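Local coordinates for protein translation initiation factor eIF2B, subunit delta (Archaeoglobus fulgidus, PDB 1T5O) that probably catalyses the interconversion of methylthioribose-1-phosphate and methylthioribulose-1-phosphate, an isomerisation in methionine biosynthesis, at residues D129-A141 against T161-S173. Sequence-based numbering, arbitrary orientation.
Sequences DVERNRKMGEYGA and TVDWGTALGVVRS
With CG trans to its backbone N (chi1 178°), Asp129 reaches from the helix to the loop at Val162, whereas Asn133, one turn on, swings CG opposite its carbonyl carbon (chi1 -69°) and points its ND2 at the Asp163 carbonyl, which lies close to the amide plane. Asp129 OD1 takes the Val162 N-H in a nearly straight bond of 2.9 Å, while its OD2 forms a salt bridge with Arg132 NH1, though the bond is weak in angle. Asn133 ND2 donates an N-H to Asp163 O at 3.1 Å, meeting it almost head-on; Gly165 N also donates to this oxygen, which ties the turn together. With an alanine in place of this asparagine, Asp163 O would probably lose its bond from the helix and the turn would be less firmly fixed. Beside it, the methylene CG of Arg134 lies over one face of the Trp164 indole as a CH-pi contact, 4.2 Å from the centroid of its five-membered ring, and Arg172 CB covers the opposite face. At the indole edge, NE1 donates to Ser173 OG, which water 2 links to Arg134 O. Gly137 suits its place, since a CB would collide with Ser173 OG; Gly137 CA is 4.0 Å from Val170 CA. Val170 is a knob among Met136, Gly137, Gly140 and Ala141, its CG1 3.5 Å from Gly140 C. The axes of segments 129-141 and 167-173 approach to 7.5 Å and cross at -65°. This is glycine-permitted close helix packing, joining the C-terminal part of the long helix 111-141 to helix 167-176, which follows strand 149-152 in the Rossmann-like domain of the eIF-2B/MtnA family.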
loop_
_atom_site.group_PDB
_atom_site.type_symbol
_atom_site.label_atom_id
_atom_site.label_comp_id
_atom_site.label_asym_id
_atom_site.label_seq_id
_atom_site.Cartn_x
_atom_site.Cartn_y
_atom_site.Cartn_z
ATOM N N ASP A 129 22.844 -7.223 22.311
ATOM C CA ASP A 129 21.618 -7.051 21.535
ATOM C C ASP A 129 20.998 -8.422 21.260
ATOM O O ASP A 129 19.774 -8.613 21.340
ATOM C CB ASP A 129 21.873 -6.361 20.200
ATOM C CG ASP A 129 20.589 -6.227 19.385
ATOM O OD1 ASP A 129 20.556 -6.680 18.207
ATOM O OD2 ASP A 129 19.602 -5.675 19.945
ATOM N N VAL A 130 21.836 -9.392 20.923
ATOM C CA VAL A 130 21.296 -10.722 20.640
ATOM C C VAL A 130 20.620 -11.283 21.896
ATOM O O VAL A 130 19.498 -11.803 21.832
ATOM C CB VAL A 130 22.399 -11.691 20.158
ATOM C CG1 VAL A 130 21.794 -13.045 19.798
ATOM C CG2 VAL A 130 23.111 -11.095 18.933
ATOM N N GLU A 131 21.293 -11.160 23.036
ATOM C CA GLU A 131 20.750 -11.672 24.294
ATOM C C GLU A 131 19.433 -10.981 24.658
ATOM O O GLU A 131 18.487 -11.642 25.079
ATOM C CB GLU A 131 21.801 -11.555 25.428
ATOM C CG GLU A 131 22.337 -10.170 25.743
ATOM C CD GLU A 131 23.554 -10.190 26.716
ATOM O OE1 GLU A 131 23.640 -9.288 27.604
ATOM O OE2 GLU A 131 24.416 -11.098 26.580
ATOM N N ARG A 132 19.377 -9.659 24.479
ATOM C CA ARG A 132 18.161 -8.870 24.731
ATOM C C ARG A 132 16.960 -9.356 23.895
ATOM O O ARG A 132 15.838 -9.446 24.389
ATOM C CB ARG A 132 18.389 -7.389 24.372
ATOM C CG ARG A 132 18.778 -6.520 25.539
ATOM C CD ARG A 132 18.783 -5.010 25.212
ATOM N NE ARG A 132 19.968 -4.574 24.466
ATOM C CZ ARG A 132 19.986 -4.366 23.151
ATOM N NH1 ARG A 132 18.880 -4.549 22.424
ATOM N NH2 ARG A 132 21.108 -3.976 22.554
ATOM N N ASN A 133 17.207 -9.635 22.624
ATOM C CA ASN A 133 16.150 -10.088 21.712
ATOM C C ASN A 133 15.659 -11.478 22.053
ATOM O O ASN A 133 14.466 -11.738 21.966
ATOM C CB ASN A 133 16.638 -10.039 20.258
ATOM C CG ASN A 133 16.828 -8.621 19.782
ATOM O OD1 ASN A 133 16.194 -7.717 20.310
ATOM N ND2 ASN A 133 17.698 -8.411 18.789
ATOM N N ARG A 134 16.572 -12.375 22.444
ATOM C CA ARG A 134 16.180 -13.736 22.838
ATOM C C ARG A 134 15.369 -13.690 24.144
ATOM O O ARG A 134 14.392 -14.424 24.318
ATOM C CB ARG A 134 17.406 -14.637 23.071
ATOM C CG ARG A 134 18.212 -15.045 21.833
ATOM C CD ARG A 134 19.148 -16.162 22.286
ATOM N NE ARG A 134 20.353 -16.361 21.493
ATOM C CZ ARG A 134 21.574 -16.395 22.023
ATOM N NH1 ARG A 134 21.737 -16.236 23.329
ATOM N NH2 ARG A 134 22.632 -16.578 21.253
ATOM N N LYS A 135 15.788 -12.840 25.079
ATOM C CA LYS A 135 15.072 -12.739 26.358
ATOM C C LYS A 135 13.659 -12.166 26.081
ATOM O O LYS A 135 12.649 -12.679 26.585
ATOM C CB LYS A 135 15.852 -11.835 27.324
ATOM C CG LYS A 135 15.206 -11.741 28.683
ATOM C CD LYS A 135 16.145 -11.169 29.734
ATOM C CE LYS A 135 15.752 -11.658 31.133
ATOM N NZ LYS A 135 16.575 -10.965 32.179
ATOM N N MET A 136 13.615 -11.100 25.277
ATOM C CA MET A 136 12.345 -10.460 24.883
ATOM C C MET A 136 11.468 -11.501 24.176
ATOM O O MET A 136 10.249 -11.588 24.397
ATOM C CB MET A 136 12.618 -9.301 23.915
ATOM C CG MET A 136 11.376 -8.629 23.376
ATOM S SD MET A 136 11.834 -7.464 22.045
ATOM C CE MET A 136 12.795 -6.414 22.901
ATOM N N GLY A 137 12.106 -12.282 23.314
ATOM C CA GLY A 137 11.421 -13.326 22.584
ATOM C C GLY A 137 10.747 -14.365 23.479
ATOM O O GLY A 137 9.593 -14.755 23.217
ATOM N N GLU A 138 11.473 -14.831 24.501
ATOM C CA GLU A 138 10.962 -15.816 25.448
ATOM C C GLU A 138 9.744 -15.262 26.182
ATOM O O GLU A 138 8.770 -15.976 26.391
ATOM C CB GLU A 138 12.039 -16.191 26.470
ATOM C CG GLU A 138 13.183 -16.985 25.879
ATOM C CD GLU A 138 13.120 -18.470 26.208
ATOM O OE1 GLU A 138 12.141 -19.160 25.812
ATOM O OE2 GLU A 138 14.075 -18.952 26.873
ATOM N N TYR A 139 9.821 -14.004 26.599
ATOM C CA TYR A 139 8.693 -13.358 27.270
ATOM C C TYR A 139 7.522 -13.267 26.305
ATOM O O TYR A 139 6.407 -13.596 26.664
ATOM C CB TYR A 139 9.058 -11.961 27.728
ATOM C CG TYR A 139 9.860 -11.909 28.979
ATOM C CD1 TYR A 139 11.079 -11.215 29.018
ATOM C CD2 TYR A 139 9.376 -12.465 30.165
ATOM C CE1 TYR A 139 11.787 -11.073 30.215
ATOM C CE2 TYR A 139 10.085 -12.324 31.365
ATOM C CZ TYR A 139 11.288 -11.622 31.377
ATOM O OH TYR A 139 11.995 -11.460 32.558
ATOM N N GLY A 140 7.784 -12.844 25.070
ATOM C CA GLY A 140 6.711 -12.714 24.096
ATOM C C GLY A 140 6.112 -14.033 23.654
ATOM O O GLY A 140 4.901 -14.103 23.406
ATOM N N ALA A 141 6.941 -15.078 23.541
ATOM C CA ALA A 141 6.462 -16.393 23.111
ATOM C C ALA A 141 5.313 -16.905 23.975
ATOM O O ALA A 141 4.483 -17.685 23.518
ATOM C CB ALA A 141 7.639 -17.433 23.109
ATOM N N THR A 161 18.182 -6.151 13.506
ATOM C CA THR A 161 18.922 -6.225 14.749
ATOM C C THR A 161 20.202 -6.968 14.413
ATOM O O THR A 161 20.465 -7.209 13.235
ATOM C CB THR A 161 18.108 -6.966 15.827
ATOM O OG1 THR A 161 17.759 -8.273 15.358
ATOM C CG2 THR A 161 16.835 -6.198 16.137
ATOM N N VAL A 162 21.004 -7.319 15.414
ATOM C CA VAL A 162 22.234 -8.080 15.146
ATOM C C VAL A 162 21.792 -9.502 14.809
ATOM O O VAL A 162 22.318 -10.134 13.875
ATOM C CB VAL A 162 23.185 -8.091 16.366
ATOM C CG1 VAL A 162 24.304 -9.086 16.143
ATOM C CG2 VAL A 162 23.780 -6.696 16.575
ATOM N N ASP A 163 20.812 -9.993 15.569
ATOM C CA ASP A 163 20.237 -11.313 15.337
ATOM C C ASP A 163 18.915 -11.521 16.120
ATOM O O ASP A 163 18.604 -10.782 17.061
ATOM C CB ASP A 163 21.256 -12.406 15.710
ATOM C CG ASP A 163 21.021 -13.721 14.959
ATOM O OD1 ASP A 163 20.173 -13.756 14.041
ATOM O OD2 ASP A 163 21.707 -14.725 15.284
ATOM N N TRP A 164 18.161 -12.536 15.704
ATOM C CA TRP A 164 16.894 -12.956 16.316
ATOM C C TRP A 164 15.690 -12.069 16.017
ATOM O O TRP A 164 14.634 -12.561 15.605
ATOM C CB TRP A 164 17.050 -13.107 17.834
ATOM C CG TRP A 164 16.050 -14.085 18.412
ATOM C CD1 TRP A 164 14.955 -13.795 19.189
ATOM C CD2 TRP A 164 16.063 -15.517 18.256
ATOM N NE1 TRP A 164 14.296 -14.957 19.524
ATOM C CE2 TRP A 164 14.960 -16.025 18.964
ATOM C CE3 TRP A 164 16.916 -16.416 17.585
ATOM C CZ2 TRP A 164 14.679 -17.400 19.025
ATOM C CZ3 TRP A 164 16.636 -17.782 17.643
ATOM C CH2 TRP A 164 15.526 -18.257 18.361
ATOM N N GLY A 165 15.861 -10.770 16.238
ATOM C CA GLY A 165 14.803 -9.811 15.983
ATOM C C GLY A 165 13.952 -9.441 17.191
ATOM O O GLY A 165 14.059 -10.049 18.250
ATOM N N THR A 166 13.096 -8.436 17.036
ATOM C CA THR A 166 12.215 -8.060 18.143
ATOM C C THR A 166 10.854 -8.731 17.909
ATOM O O THR A 166 10.597 -9.779 18.479
ATOM C CB THR A 166 12.069 -6.537 18.234
ATOM O OG1 THR A 166 11.672 -6.024 16.956
ATOM C CG2 THR A 166 13.399 -5.914 18.631
ATOM N N ALA A 167 9.995 -8.164 17.063
ATOM C CA ALA A 167 8.683 -8.794 16.801
ATOM C C ALA A 167 8.797 -10.211 16.192
ATOM O O ALA A 167 8.070 -11.132 16.580
ATOM C CB ALA A 167 7.828 -7.882 15.873
ATOM N N LEU A 168 9.691 -10.369 15.223
ATOM C CA LEU A 168 9.912 -11.667 14.586
ATOM C C LEU A 168 10.748 -12.562 15.526
ATOM O O LEU A 168 10.792 -13.786 15.360
ATOM C CB LEU A 168 10.602 -11.480 13.208
ATOM C CG LEU A 168 9.765 -10.626 12.213
ATOM C CD1 LEU A 168 10.424 -10.659 10.817
ATOM C CD2 LEU A 168 8.309 -11.191 12.113
ATOM N N GLY A 169 11.401 -11.940 16.511
ATOM C CA GLY A 169 12.162 -12.700 17.490
ATOM C C GLY A 169 11.159 -13.434 18.383
ATOM O O GLY A 169 11.434 -14.538 18.879
ATOM N N VAL A 170 9.994 -12.823 18.589
ATOM C CA VAL A 170 8.929 -13.439 19.405
ATOM C C VAL A 170 8.373 -14.650 18.658
ATOM O O VAL A 170 8.046 -15.685 19.256
ATOM C CB VAL A 170 7.782 -12.434 19.668
ATOM C CG1 VAL A 170 6.555 -13.160 20.248
ATOM C CG2 VAL A 170 8.262 -11.336 20.649
ATOM N N VAL A 171 8.257 -14.514 17.352
ATOM C CA VAL A 171 7.805 -15.606 16.512
ATOM C C VAL A 171 8.894 -16.687 16.555
ATOM O O VAL A 171 8.581 -17.857 16.780
ATOM C CB VAL A 171 7.577 -15.158 15.046
ATOM C CG1 VAL A 171 7.333 -16.370 14.158
ATOM C CG2 VAL A 171 6.359 -14.233 14.960
ATOM N N ARG A 172 10.168 -16.318 16.384
ATOM C CA ARG A 172 11.209 -17.360 16.432
ATOM C C ARG A 172 11.225 -18.090 17.771
ATOM O O ARG A 172 11.390 -19.312 17.809
ATOM C CB ARG A 172 12.612 -16.802 16.138
ATOM C CG ARG A 172 12.772 -16.325 14.703
ATOM C CD ARG A 172 14.221 -15.994 14.330
ATOM N NE ARG A 172 14.288 -15.723 12.896
ATOM C CZ ARG A 172 14.012 -14.554 12.334
ATOM N NH1 ARG A 172 13.663 -13.515 13.088
ATOM N NH2 ARG A 172 14.034 -14.438 11.011
ATOM N N SER A 173 11.037 -17.382 18.879
ATOM C CA SER A 173 11.051 -18.077 20.164
ATOM C C SER A 173 9.891 -19.068 20.300
ATOM O O SER A 173 10.066 -20.160 20.871
ATOM C CB SER A 173 11.025 -17.085 21.326
ATOM O OG SER A 173 12.215 -16.307 21.326
HETATM O O HOH W 1 12.090 -10.948 20.505
HETATM O O HOH W 2 14.347 -16.987 22.820
#